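Cytochrome P450 (Picrophilus torridus, PDB 2RFB) binds heme b, its iron held by an axial thiolate, and probably acts as a monooxygenase that inserts one atom of molecular oxygen into a substrate. Local coordinates at residues K216-F221 against I307-I312; N199-I204 against K317-D322. One frame throughout, in Å; residues are numbered along the deposited sequence.

Contact 1 of 2, residues K216-F221 against I307-I312; sequences KNRSGF and IALNDI
Arg218 NH1 gives a weak hydrogen bond to the carbonyl oxygen of Ser306, one residue before 307-312, and the same guanidinium stacks on the side chain of Asn310 across the contact. The guanidinium and amide planes are only 16° apart, with Asn310 CG 3.6 Å above the guanidinium plane and displaced toward its rim. The approach is tightest lower down, where Arg218 CD meets Asn310 CB at 3.4 Å. A bend at chi3 (-90°) turns Arg218 NE out of the line of the aliphatic chain, bringing it 3.6 Å from Asn310 CB.

Both Leu309 methyls lie against the Phe221 ring, and Leu309 CD2 is shared with Arg218 CG (3.9 Å). On the ring, Leu309 CD2 is 3.7 Å from Phe221 CD2. Leu309 CD1 sits 3.6 Å from Phe221 CE2. The Phe221 and Leu309 side chains cross at about a right angle, and the ring also meets that of Phe277. An alanine at Arg218 would probably leave the Asn310 amide without its stacking plane and Ser306 O without that donor, and uncover part of Leu309 CD2.

Arg218 CA and Leu309 CA, 7.1 Å apart, mark where the backbones come nearest. The arrangement joins the start of helix 218-228, the K helix with the ExxR motif of the P450 fold, to helix 298-315, the L helix that follows the heme-ligating Cys295.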
# COMPACT_ATOMS: atom_id res chain seq x y z
N LYS A 216 9.66 21.24 -6.99
CA LYS A 216 10.32 21.15 -8.26
C LYS A 216 10.47 19.71 -8.70
O LYS A 216 10.78 19.45 -9.85
CB LYS A 216 11.69 21.84 -8.21
CG LYS A 216 11.61 23.35 -8.27
CD LYS A 216 12.90 23.99 -7.82
CE LYS A 216 13.02 25.42 -8.29
NZ LYS A 216 12.17 26.37 -7.47
N ASN A 217 10.30 18.79 -7.77
CA ASN A 217 10.37 17.37 -8.08
C ASN A 217 9.50 16.58 -7.14
O ASN A 217 9.99 15.93 -6.24
CB ASN A 217 11.82 16.87 -8.04
CG ASN A 217 12.00 15.41 -8.58
OD1 ASN A 217 13.15 14.97 -8.71
ND2 ASN A 217 10.91 14.68 -8.90
N ARG A 218 8.21 16.60 -7.37
CA ARG A 218 7.28 15.86 -6.53
C ARG A 218 7.57 14.37 -6.50
O ARG A 218 7.67 13.78 -5.41
CB ARG A 218 5.85 16.16 -6.93
CG ARG A 218 5.51 17.58 -6.54
CD ARG A 218 4.07 17.91 -6.70
NE ARG A 218 3.83 18.44 -8.05
CZ ARG A 218 3.06 17.84 -8.96
NH1 ARG A 218 2.44 16.67 -8.70
NH2 ARG A 218 2.94 18.42 -10.14
N SER A 219 7.72 13.77 -7.69
CA SER A 219 8.08 12.36 -7.79
C SER A 219 9.23 11.98 -6.90
O SER A 219 9.12 11.04 -6.10
CB SER A 219 8.43 11.97 -9.22
OG SER A 219 7.24 11.97 -9.97
N GLY A 220 10.31 12.75 -7.02
CA GLY A 220 11.52 12.53 -6.26
C GLY A 220 11.28 12.59 -4.78
O GLY A 220 11.81 11.74 -4.05
N PHE A 221 10.48 13.55 -4.33
CA PHE A 221 10.14 13.66 -2.90
C PHE A 221 9.33 12.44 -2.42
O PHE A 221 9.53 11.91 -1.31
CB PHE A 221 9.40 14.97 -2.62
CG PHE A 221 9.10 15.22 -1.16
CD1 PHE A 221 9.90 16.06 -0.40
CD2 PHE A 221 8.04 14.64 -0.54
CE1 PHE A 221 9.66 16.31 0.94
CE2 PHE A 221 7.76 14.90 0.82
CZ PHE A 221 8.58 15.75 1.55
N ILE A 307 0.06 14.22 -6.13
CA ILE A 307 -0.92 15.29 -6.18
C ILE A 307 -1.17 15.74 -4.74
O ILE A 307 -1.33 16.95 -4.50
CB ILE A 307 -2.23 14.79 -6.89
CG1 ILE A 307 -2.08 14.79 -8.40
CG2 ILE A 307 -3.48 15.54 -6.44
CD1 ILE A 307 -2.89 13.63 -9.06
N ALA A 308 -1.19 14.78 -3.79
CA ALA A 308 -1.39 15.11 -2.37
C ALA A 308 -0.33 16.07 -1.88
O ALA A 308 -0.63 17.10 -1.31
CB ALA A 308 -1.43 13.84 -1.49
N LEU A 309 0.93 15.74 -2.14
CA LEU A 309 2.03 16.68 -1.88
C LEU A 309 1.79 18.04 -2.51
O LEU A 309 1.79 19.07 -1.82
CB LEU A 309 3.33 16.11 -2.41
CG LEU A 309 4.61 16.86 -2.04
CD1 LEU A 309 4.96 16.77 -0.50
CD2 LEU A 309 5.69 16.22 -2.89
N ASN A 310 1.56 18.08 -3.81
CA ASN A 310 1.33 19.36 -4.39
C ASN A 310 0.20 20.15 -3.70
O ASN A 310 0.36 21.34 -3.33
CB ASN A 310 1.08 19.23 -5.89
CG ASN A 310 1.22 20.54 -6.58
OD1 ASN A 310 0.57 20.80 -7.58
ND2 ASN A 310 2.06 21.40 -6.05
N ASP A 311 -0.94 19.51 -3.52
CA ASP A 311 -2.05 20.17 -2.87
C ASP A 311 -1.76 20.58 -1.43
O ASP A 311 -2.21 21.65 -1.00
CB ASP A 311 -3.28 19.27 -2.89
CG ASP A 311 -3.97 19.28 -4.23
OD1 ASP A 311 -3.58 20.08 -5.12
OD2 ASP A 311 -4.92 18.49 -4.36
N ILE A 312 -1.03 19.75 -0.68
CA ILE A 312 -0.78 20.09 0.71
C ILE A 312 0.18 21.24 0.69
O ILE A 312 0.02 22.20 1.39
CB ILE A 312 -0.21 18.92 1.50
CG1 ILE A 312 -1.30 17.93 1.86
CG2 ILE A 312 0.57 19.37 2.74
CD1 ILE A 312 -0.68 16.57 2.25

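Contact 2 of 2, residues N199-I204 against K317-D322. With SO4 (sulfate ion), chain D.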
# COMPACT_ATOMS: atom_id res chain seq x y z
N ASN A 199 3.24 10.53 6.30
CA ASN A 199 4.67 10.51 6.40
C ASN A 199 5.34 11.63 5.54
O ASN A 199 6.39 12.17 5.96
CB ASN A 199 5.22 9.14 6.04
CG ASN A 199 4.76 8.03 7.01
OD1 ASN A 199 4.24 8.29 8.10
ND2 ASN A 199 4.88 6.78 6.56
N MET A 200 4.76 12.02 4.40
CA MET A 200 5.31 13.18 3.67
C MET A 200 5.13 14.47 4.48
O MET A 200 5.96 15.42 4.37
CB MET A 200 4.66 13.39 2.31
CG MET A 200 4.73 12.11 1.42
SD MET A 200 4.32 12.55 -0.27
CE MET A 200 2.55 12.76 -0.18
N ILE A 201 4.09 14.51 5.31
CA ILE A 201 3.84 15.74 6.05
C ILE A 201 4.91 15.76 7.14
O ILE A 201 5.50 16.79 7.42
CB ILE A 201 2.36 15.82 6.59
CG1 ILE A 201 1.39 16.05 5.42
CG2 ILE A 201 2.19 16.90 7.66
CD1 ILE A 201 -0.07 15.71 5.74
N ARG A 202 5.20 14.61 7.72
CA ARG A 202 6.28 14.51 8.66
C ARG A 202 7.67 14.91 8.08
O ARG A 202 8.50 15.55 8.74
CB ARG A 202 6.30 13.10 9.21
CG ARG A 202 7.35 12.86 10.20
CD ARG A 202 7.22 11.48 10.75
NE ARG A 202 8.33 11.21 11.68
CZ ARG A 202 8.62 10.01 12.16
NH1 ARG A 202 7.88 8.95 11.85
NH2 ARG A 202 9.64 9.88 12.97
N VAL A 203 7.97 14.54 6.85
CA VAL A 203 9.26 14.98 6.32
C VAL A 203 9.26 16.51 6.30
O VAL A 203 10.23 17.15 6.76
CB VAL A 203 9.56 14.42 4.90
CG1 VAL A 203 10.81 15.14 4.29
CG2 VAL A 203 9.70 12.92 4.94
N ILE A 204 8.18 17.10 5.77
CA ILE A 204 8.12 18.55 5.65
C ILE A 204 8.30 19.24 7.02
O ILE A 204 9.15 20.12 7.16
CB ILE A 204 6.80 19.06 5.03
CG1 ILE A 204 6.57 18.47 3.62
CG2 ILE A 204 6.81 20.58 5.00
CD1 ILE A 204 7.69 18.82 2.63
N LYS A 317 1.00 27.58 4.34
CA LYS A 317 2.23 28.38 4.22
C LYS A 317 3.31 27.79 5.14
O LYS A 317 4.50 27.76 4.79
CB LYS A 317 1.99 29.86 4.56
CG LYS A 317 1.36 30.73 3.44
CD LYS A 317 1.36 32.27 3.80
CE LYS A 317 0.12 32.70 4.66
NZ LYS A 317 0.03 34.21 5.02
N ARG A 318 2.88 27.34 6.31
CA ARG A 318 3.75 26.82 7.34
C ARG A 318 3.18 25.45 7.71
O ARG A 318 1.95 25.30 7.83
CB ARG A 318 3.77 27.76 8.56
CG ARG A 318 4.50 29.11 8.35
CD ARG A 318 4.45 30.05 9.61
NE ARG A 318 4.64 31.48 9.31
CZ ARG A 318 4.55 32.49 10.20
NH1 ARG A 318 4.30 32.25 11.49
NH2 ARG A 318 4.72 33.75 9.80
N ILE A 319 4.06 24.46 7.84
CA ILE A 319 3.65 23.10 8.20
C ILE A 319 4.41 22.61 9.45
O ILE A 319 5.49 22.10 9.32
CB ILE A 319 3.83 22.15 6.95
CG1 ILE A 319 2.88 22.61 5.85
CG2 ILE A 319 3.64 20.63 7.30
CD1 ILE A 319 2.74 21.68 4.70
N LYS A 320 3.84 22.82 10.63
CA LYS A 320 4.32 22.23 11.91
C LYS A 320 3.30 21.22 12.40
O LYS A 320 2.10 21.52 12.48
CB LYS A 320 4.47 23.27 13.02
CG LYS A 320 5.23 24.55 12.70
CD LYS A 320 4.89 25.67 13.70
CE LYS A 320 5.24 27.08 13.12
NZ LYS A 320 4.65 27.37 11.75
N ILE A 321 3.75 20.04 12.76
CA ILE A 321 2.84 19.04 13.29
C ILE A 321 2.60 19.36 14.75
O ILE A 321 3.53 19.59 15.47
CB ILE A 321 3.41 17.65 13.16
CG1 ILE A 321 3.32 17.16 11.71
CG2 ILE A 321 2.71 16.70 14.17
CD1 ILE A 321 3.95 15.74 11.41
N ASP A 322 1.35 19.39 15.18
CA ASP A 322 1.10 19.61 16.61
C ASP A 322 1.18 18.31 17.39
O ASP A 322 0.24 17.54 17.40
CB ASP A 322 -0.24 20.27 16.86
CG ASP A 322 -0.49 20.54 18.33
OD1 ASP A 322 0.22 19.98 19.20
OD2 ASP A 322 -1.40 21.33 18.62
S SO4 D . -1.71 28.61 6.32
O1 SO4 D . -0.88 27.90 7.30
O2 SO4 D . -2.01 29.95 6.84
O3 SO4 D . -0.96 28.84 5.07
O4 SO4 D . -2.92 27.83 6.01
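Ile319 presses its beta-branch onto two isoleucines one helical turn apart. Ile319 CB lies 3.9 Å from Ile204 CG2. Ile319 CG2 lies 4.0 Å from Ile201 CG2. The side chains of Ile201 and Ile319 cross at about a right angle, whereas those of Ile204 and Ile319 meet at a slant. In both Ile201 and Ile204 the CG2 methyl is anti to the backbone N, and it is this branch that meets Ile319; CG1 of Ile204 (chi1 -59°) stands beside the N, and that branch leads away.

Ile321 extends the apolar patch by a second route. Ile321 CG1 is 4.2 Å from Ile201 CG2. Ile321 CD1 ends over the helix backbone, 3.8 Å from Arg202 CA. Arg202 thus contributes backbone and CB (4.2 Å from Ile321 CD1), while its extended chain carries the charge elsewhere, to a salt bridge with Glu206 and a cation-pi contact with Tyr229.

In the next shell, Asp205 OD2 accepts a hydrogen bond from Ile321 N, tying the extended segment to the helix. Tyr337 touches both Arg202 and Ile321. A sulfate, probably from the crystallisation liquor, lies near Lys317 N, but the modelled separation is too short to rely on.

Ile319 and Ile321 face the helix while Lys320 between them points away, and the segment leading from helix 298-315 toward strand 327-328 passes across helix 175-206, whose Met200 touches Thr225 of helix 218-228 and Leu309 of helix 298-315.

How the contacts relate
The centres of contacts 1 and 2 are 13 Å apart, on the same side of the chain's centre, and their side chains touch. Along the sequence the order is 199-204, 216-221, 307-312, 317-322, so the inner pair makes contact 1 and the outer pair contact 2. Among the joins, Phe221 CZ reaches Ile204 CD1 at 3.4 Å, and Ile312 CD1 meets Ile201 CD1 at 3.6 Å. Helices 175-206, 218-228 and 298-315, the I, K and L helices of the P450 fold, are thereby packed together with the segment after the last of them. Both contacts lie away from the heme-binding residues, with the side chains of Phe221 and Ile201 about 12 and 14 Å from the heme.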